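Local coordinates for serine proteinase inhibitor 1 (Myxoma virus, PDB 6BJ5) that inhibits serine proteases as a viral serpin, acts as an immunosuppressant and is important for the virulence of myxoma virus, at the interface of chains A and B. Numbering follows the deposited sequence. Chains: chain A, Serine proteinase inhibitor 1; chain B, Serine proteinase inhibitor 1.

Contact 1: the interface of chains A and B. Residues chain A 37-38, 66; chain B 27-29.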
ATOM      1  N   PRO A  37      -1.705   2.329  -0.533  1.00 33.23           N
ATOM      2  CA  PRO A  37      -2.715   3.367  -0.271  1.00 22.38           C
ATOM      3  C   PRO A  37      -4.061   2.802   0.160  1.00 19.99           C
ATOM      4  O   PRO A  37      -4.714   3.391   1.023  1.00 32.52           O
ATOM      5  CB  PRO A  37      -2.787   4.117  -1.606  1.00 22.59           C
ATOM      6  CG  PRO A  37      -2.189   3.199  -2.598  1.00 23.09           C
ATOM      7  CD  PRO A  37      -1.147   2.441  -1.886  1.00 22.53           C
ATOM      8  N   TYR A  38      -4.518   1.694  -0.427  1.00 23.97           N
ATOM      9  CA  TYR A  38      -5.786   1.108  -0.001  1.00 20.12           C
ATOM     10  C   TYR A  38      -5.728   0.677   1.458  1.00 31.35           C
ATOM     11  O   TYR A  38      -6.673   0.891   2.224  1.00 30.43           O
ATOM     12  CB  TYR A  38      -6.116  -0.095  -0.854  1.00 22.45           C
ATOM     13  CG  TYR A  38      -7.417  -0.763  -0.496  1.00 29.13           C
ATOM     14  CD1 TYR A  38      -8.619  -0.228  -0.921  1.00 41.72           C
ATOM     15  CD2 TYR A  38      -7.450  -1.916   0.273  1.00 26.40           C
ATOM     16  CE1 TYR A  38      -9.816  -0.831  -0.625  1.00 41.84           C
ATOM     17  CE2 TYR A  38      -8.651  -2.524   0.591  1.00 32.70           C
ATOM     18  CZ  TYR A  38      -9.832  -1.970   0.128  1.00 43.28           C
ATOM     19  OH  TYR A  38     -11.051  -2.534   0.409  1.00 49.71           O
ATOM     20  N   VAL A  66     -14.088   0.249  -1.334  1.00 42.26           N
ATOM     21  CA  VAL A  66     -14.397  -0.833  -2.241  1.00 37.26           C
ATOM     22  C   VAL A  66     -13.878  -2.128  -1.640  1.00 37.39           C
ATOM     23  O   VAL A  66     -12.891  -2.146  -0.896  1.00 38.25           O
ATOM     24  CB  VAL A  66     -13.773  -0.556  -3.619  1.00 46.86           C
ATOM     25  CG1 VAL A  66     -13.904  -1.769  -4.570  1.00 45.76           C
ATOM     26  CG2 VAL A  66     -14.391   0.695  -4.222  1.00 45.06           C
TER
ATOM     27  N   THR B  27      -9.177   1.902  -8.005  1.00 30.78           N
ATOM     28  CA  THR B  27      -8.682   1.992  -6.636  1.00 28.85           C
ATOM     29  C   THR B  27      -7.241   1.489  -6.622  1.00 33.57           C
ATOM     30  O   THR B  27      -6.982   0.361  -7.049  1.00 26.21           O
ATOM     31  CB  THR B  27      -9.546   1.156  -5.686  1.00 29.59           C
ATOM     32  OG1 THR B  27     -10.892   1.650  -5.686  1.00 44.45           O
ATOM     33  CG2 THR B  27      -8.986   1.193  -4.242  1.00 19.69           C
ATOM     34  N   VAL B  28      -6.308   2.318  -6.157  1.00 23.31           N
ATOM     35  CA  VAL B  28      -4.906   1.910  -6.090  1.00 23.50           C
ATOM     36  C   VAL B  28      -4.704   1.023  -4.860  1.00 25.48           C
ATOM     37  O   VAL B  28      -4.830   1.480  -3.721  1.00 32.77           O
ATOM     38  CB  VAL B  28      -3.966   3.116  -6.070  1.00 23.30           C
ATOM     39  CG1 VAL B  28      -2.480   2.653  -6.049  1.00 12.05           C
ATOM     40  CG2 VAL B  28      -4.292   4.022  -7.255  1.00 20.98           C
ATOM     41  N   LEU B  29      -4.441  -0.266  -5.099  1.00 18.80           N
ATOM     42  CA  LEU B  29      -4.238  -1.250  -4.038  1.00 19.36           C
ATOM     43  C   LEU B  29      -2.811  -1.243  -3.495  1.00 22.64           C
ATOM     44  O   LEU B  29      -2.598  -1.260  -2.276  1.00 30.52           O
ATOM     45  CB  LEU B  29      -4.584  -2.629  -4.580  1.00 17.25           C
ATOM     46  CG  LEU B  29      -6.026  -2.696  -5.060  1.00 23.01           C
ATOM     47  CD1 LEU B  29      -6.273  -3.999  -5.775  1.00 29.63           C
ATOM     48  CD2 LEU B  29      -6.947  -2.552  -3.855  1.00 26.88           C
TER
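The start of helix 37-49, helix B of the serpin fold, meets the first residues of strand B:27-34, a strand of the serpin's sheet B. A:Pro37 and A:Tyr38 begin the first turn of the helix and follow directly on a Phe-Ser pair typical of serpins. The A:Tyr38 ring lies alongside B:Leu29, with both side chains pointing the same way. Methyl CD2 of B:Leu29 sits over one face of the ring, near its rim, 3.8 Å from CG of A:Tyr38. Methyl CG2 of B:Thr27 approaches from that same side, but off the CD1 edge, 3.6 Å from CD1 of A:Tyr38. With chi1 at 180°, the tyrosine carries its ring away from the backbone N and out over the B:Leu29 methyl, with the B:Thr27 methyl oblique to the edge. The other branch of B:Thr27, hydroxyl OG1, faces A:Val66, whose CG2 is 3.9 Å away. These two side chains run past each other in opposite directions.

A:Pro37 packs on the middle residue of the strand segment. Its CG lies 3.5 Å from CG1 of B:Val28. The carbonyl O of B:Val28 points at the helix start, 3.3 Å from the backbone N of A:Tyr38. The positive end of the helix dipole may favour this oxygen. The contact places the front end of helix B on sheet B, with the loop residue A:Val66 beside B:Thr27. Helix B of serpins lies behind the large sheet A.

Contact 2: the interface of chains A and B. Residues chain A 23, 27-28, 220, 224; chain B 32-33, 35.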
ATOM      1  N   PHE A  23       2.194   8.557  -0.315  1.00 29.61           N
ATOM      2  CA  PHE A  23       3.391   7.947  -0.888  1.00 18.93           C
ATOM      3  C   PHE A  23       4.497   8.965  -1.085  1.00 25.77           C
ATOM      4  O   PHE A  23       5.665   8.648  -0.847  1.00 28.09           O
ATOM      5  CB  PHE A  23       3.097   7.232  -2.210  1.00 28.43           C
ATOM      6  CG  PHE A  23       4.308   6.486  -2.754  1.00 34.02           C
ATOM      7  CD1 PHE A  23       4.677   5.250  -2.225  1.00 22.93           C
ATOM      8  CD2 PHE A  23       5.082   7.027  -3.762  1.00 29.46           C
ATOM      9  CE1 PHE A  23       5.786   4.592  -2.688  1.00 14.76           C
ATOM     10  CE2 PHE A  23       6.180   6.368  -4.230  1.00 28.18           C
ATOM     11  CZ  PHE A  23       6.540   5.150  -3.693  1.00 25.03           C
ATOM     12  N   TYR A  27       8.368   8.039  -0.211  1.00 45.54           N
ATOM     13  CA  TYR A  27       9.190   7.784  -1.383  1.00 39.18           C
ATOM     14  C   TYR A  27      10.653   8.008  -1.048  1.00 47.10           C
ATOM     15  O   TYR A  27      11.006   8.862  -0.230  1.00 37.47           O
ATOM     16  CB  TYR A  27       8.780   8.675  -2.548  1.00 32.70           C
ATOM     17  CG  TYR A  27       9.835   8.718  -3.630  1.00 35.81           C
ATOM     18  CD1 TYR A  27      10.105   7.608  -4.416  1.00 33.79           C
ATOM     19  CD2 TYR A  27      10.585   9.868  -3.837  1.00 35.69           C
ATOM     20  CE1 TYR A  27      11.083   7.652  -5.383  1.00 39.22           C
ATOM     21  CE2 TYR A  27      11.553   9.921  -4.800  1.00 40.07           C
ATOM     22  CZ  TYR A  27      11.806   8.815  -5.568  1.00 40.62           C
ATOM     23  OH  TYR A  27      12.791   8.896  -6.522  1.00 42.45           O
ATOM     24  N   ASN A  28      11.473   7.130  -1.600  1.00 58.29           N
ATOM     25  CA  ASN A  28      12.884   7.187  -1.350  1.00 48.89           C
ATOM     26  C   ASN A  28      13.691   7.162  -2.622  1.00 50.28           C
ATOM     27  O   ASN A  28      13.611   6.234  -3.425  1.00 53.75           O
ATOM     28  CB  ASN A  28      13.311   6.034  -0.439  1.00 46.58           C
ATOM     29  CG  ASN A  28      14.797   6.049  -0.139  1.00 57.08           C
ATOM     30  OD1 ASN A  28      15.528   6.924  -0.604  1.00 65.34           O
ATOM     31  ND2 ASN A  28      15.253   5.077   0.643  1.00 57.51           N
ATOM     32  N   LEU A 220      12.209  10.149 -11.853  1.00 58.14           N
ATOM     33  CA  LEU A 220      11.184   9.520 -11.031  1.00 52.53           C
ATOM     34  C   LEU A 220      10.630  10.496  -9.999  1.00 44.12           C
ATOM     35  O   LEU A 220       9.407  10.655  -9.880  1.00 28.12           O
ATOM     36  CB  LEU A 220      11.764   8.285 -10.354  1.00 43.77           C
ATOM     37  CG  LEU A 220      10.848   7.487  -9.445  1.00 37.42           C
ATOM     38  CD1 LEU A 220       9.670   6.990 -10.252  1.00 39.89           C
ATOM     39  CD2 LEU A 220      11.657   6.332  -8.888  1.00 40.22           C
ATOM     40  N   VAL A 224       6.772  11.339  -8.785  1.00 44.62           N
ATOM     41  CA  VAL A 224       6.255  11.160  -7.434  1.00 39.93           C
ATOM     42  C   VAL A 224       5.538  12.426  -6.974  1.00 47.69           C
ATOM     43  O   VAL A 224       4.411  12.380  -6.467  1.00 44.46           O
ATOM     44  CB  VAL A 224       7.389  10.753  -6.482  1.00 30.47           C
ATOM     45  CG1 VAL A 224       6.964  10.918  -5.040  1.00 29.15           C
ATOM     46  CG2 VAL A 224       7.797   9.317  -6.754  1.00 36.51           C
TER
ATOM     47  N   GLY B  32       4.698   1.246  -5.604  1.00 28.40           N
ATOM     48  CA  GLY B  32       6.082   1.258  -5.189  1.00 24.79           C
ATOM     49  C   GLY B  32       6.970   1.934  -6.203  1.00 16.83           C
ATOM     50  O   GLY B  32       6.614   2.072  -7.378  1.00 21.89           O
ATOM     51  N   THR B  33       8.146   2.343  -5.731  1.00 21.28           N
ATOM     52  CA  THR B  33       9.218   2.805  -6.601  1.00 26.97           C
ATOM     53  C   THR B  33      10.405   1.878  -6.437  1.00 35.73           C
ATOM     54  O   THR B  33      10.693   1.405  -5.330  1.00 29.95           O
ATOM     55  CB  THR B  33       9.670   4.219  -6.298  1.00 18.83           C
ATOM     56  OG1 THR B  33       9.923   4.337  -4.898  1.00 21.99           O
ATOM     57  CG2 THR B  33       8.600   5.191  -6.723  1.00 23.63           C
ATOM     58  N   THR B  35      14.386   1.919  -7.346  1.00 23.70           N
ATOM     59  CA  THR B  35      15.520   2.740  -7.747  1.00 32.65           C
ATOM     60  C   THR B  35      16.842   1.981  -7.787  1.00 39.78           C
ATOM     61  O   THR B  35      17.856   2.559  -8.194  1.00 45.21           O
ATOM     62  CB  THR B  35      15.696   3.928  -6.781  1.00 36.92           C
ATOM     63  OG1 THR B  35      16.056   3.430  -5.489  1.00 36.40           O
ATOM     64  CG2 THR B  35      14.436   4.762  -6.649  1.00 45.65           C
TER
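B:Thr33 is the central residue on the chain B side, near the end of strand 27-34. Its side chain meets A:Phe23, A:Tyr27 and A:Leu220. Hydroxyl OG1 lies 3.3 Å from CD1 of A:Tyr27. This is an approach to a ring carbon, not a bond between polar groups. Methyl CG2 is 3.7 Å from the same CD1 atom. CB of B:Thr33 lies in the plane of the tyrosine ring, at its edge. The two side chains cross at about a right angle. The chi1 of B:Thr33, 50°, sets OG1 between the backbone N and the carbonyl carbon, and both branches then reach the tyrosine.

CG2 also touches the far end of the A:Phe23 ring, 3.7 Å from CZ. On another side, CD2 of A:Leu220 is 3.9 Å from CB of B:Thr33. The same leucine methyl reaches CG2 of B:Thr35, also at 3.9 Å. That threonine methyl lies 3.6 Å from the backbone O of A:Asn28. B:Gly32 adds a slight backbone contact with A:Phe23.

The second shell probably helps position the tyrosine ring. CG2 of A:Val224 backs one face, over its centre and 3.7 Å above the ring plane. A:Val224 and A:Leu220 stand one turn apart on helix 220-226, and this helix therefore probably supports the ring as well as touching chain B. CA of A:Tyr27 lies over the A:Phe23 ring, toward its rim. The two aromatic rings are turned about 46° to each other.

A:Asn28 lies in an Asn-Glu-Ser glycosylation sequon and belongs to the glycan site seen in this entry. The contact probably helps fix helix 23-26, helix 220-226 and the start of the glycan-bearing loop against sheet B.

Contact 1 and contact 2 lie about 17 Å apart, measured between the centres of their C-alpha atoms. Both use strand B:27-34: contact 1 its start, contact 2 its end and the residue beyond. They share no residue on chain A. There, helix 23-26 and helix 37-49 are near in sequence, but contact 2 also draws on the distant helix 220-226. The sequences show that the chains are two pieces of one serpin, separated just upstream of the reactive bond. These contacts are therefore internal packing of a single fold. Together they probably help hold the C-terminal piece in the fold after the chain is cut.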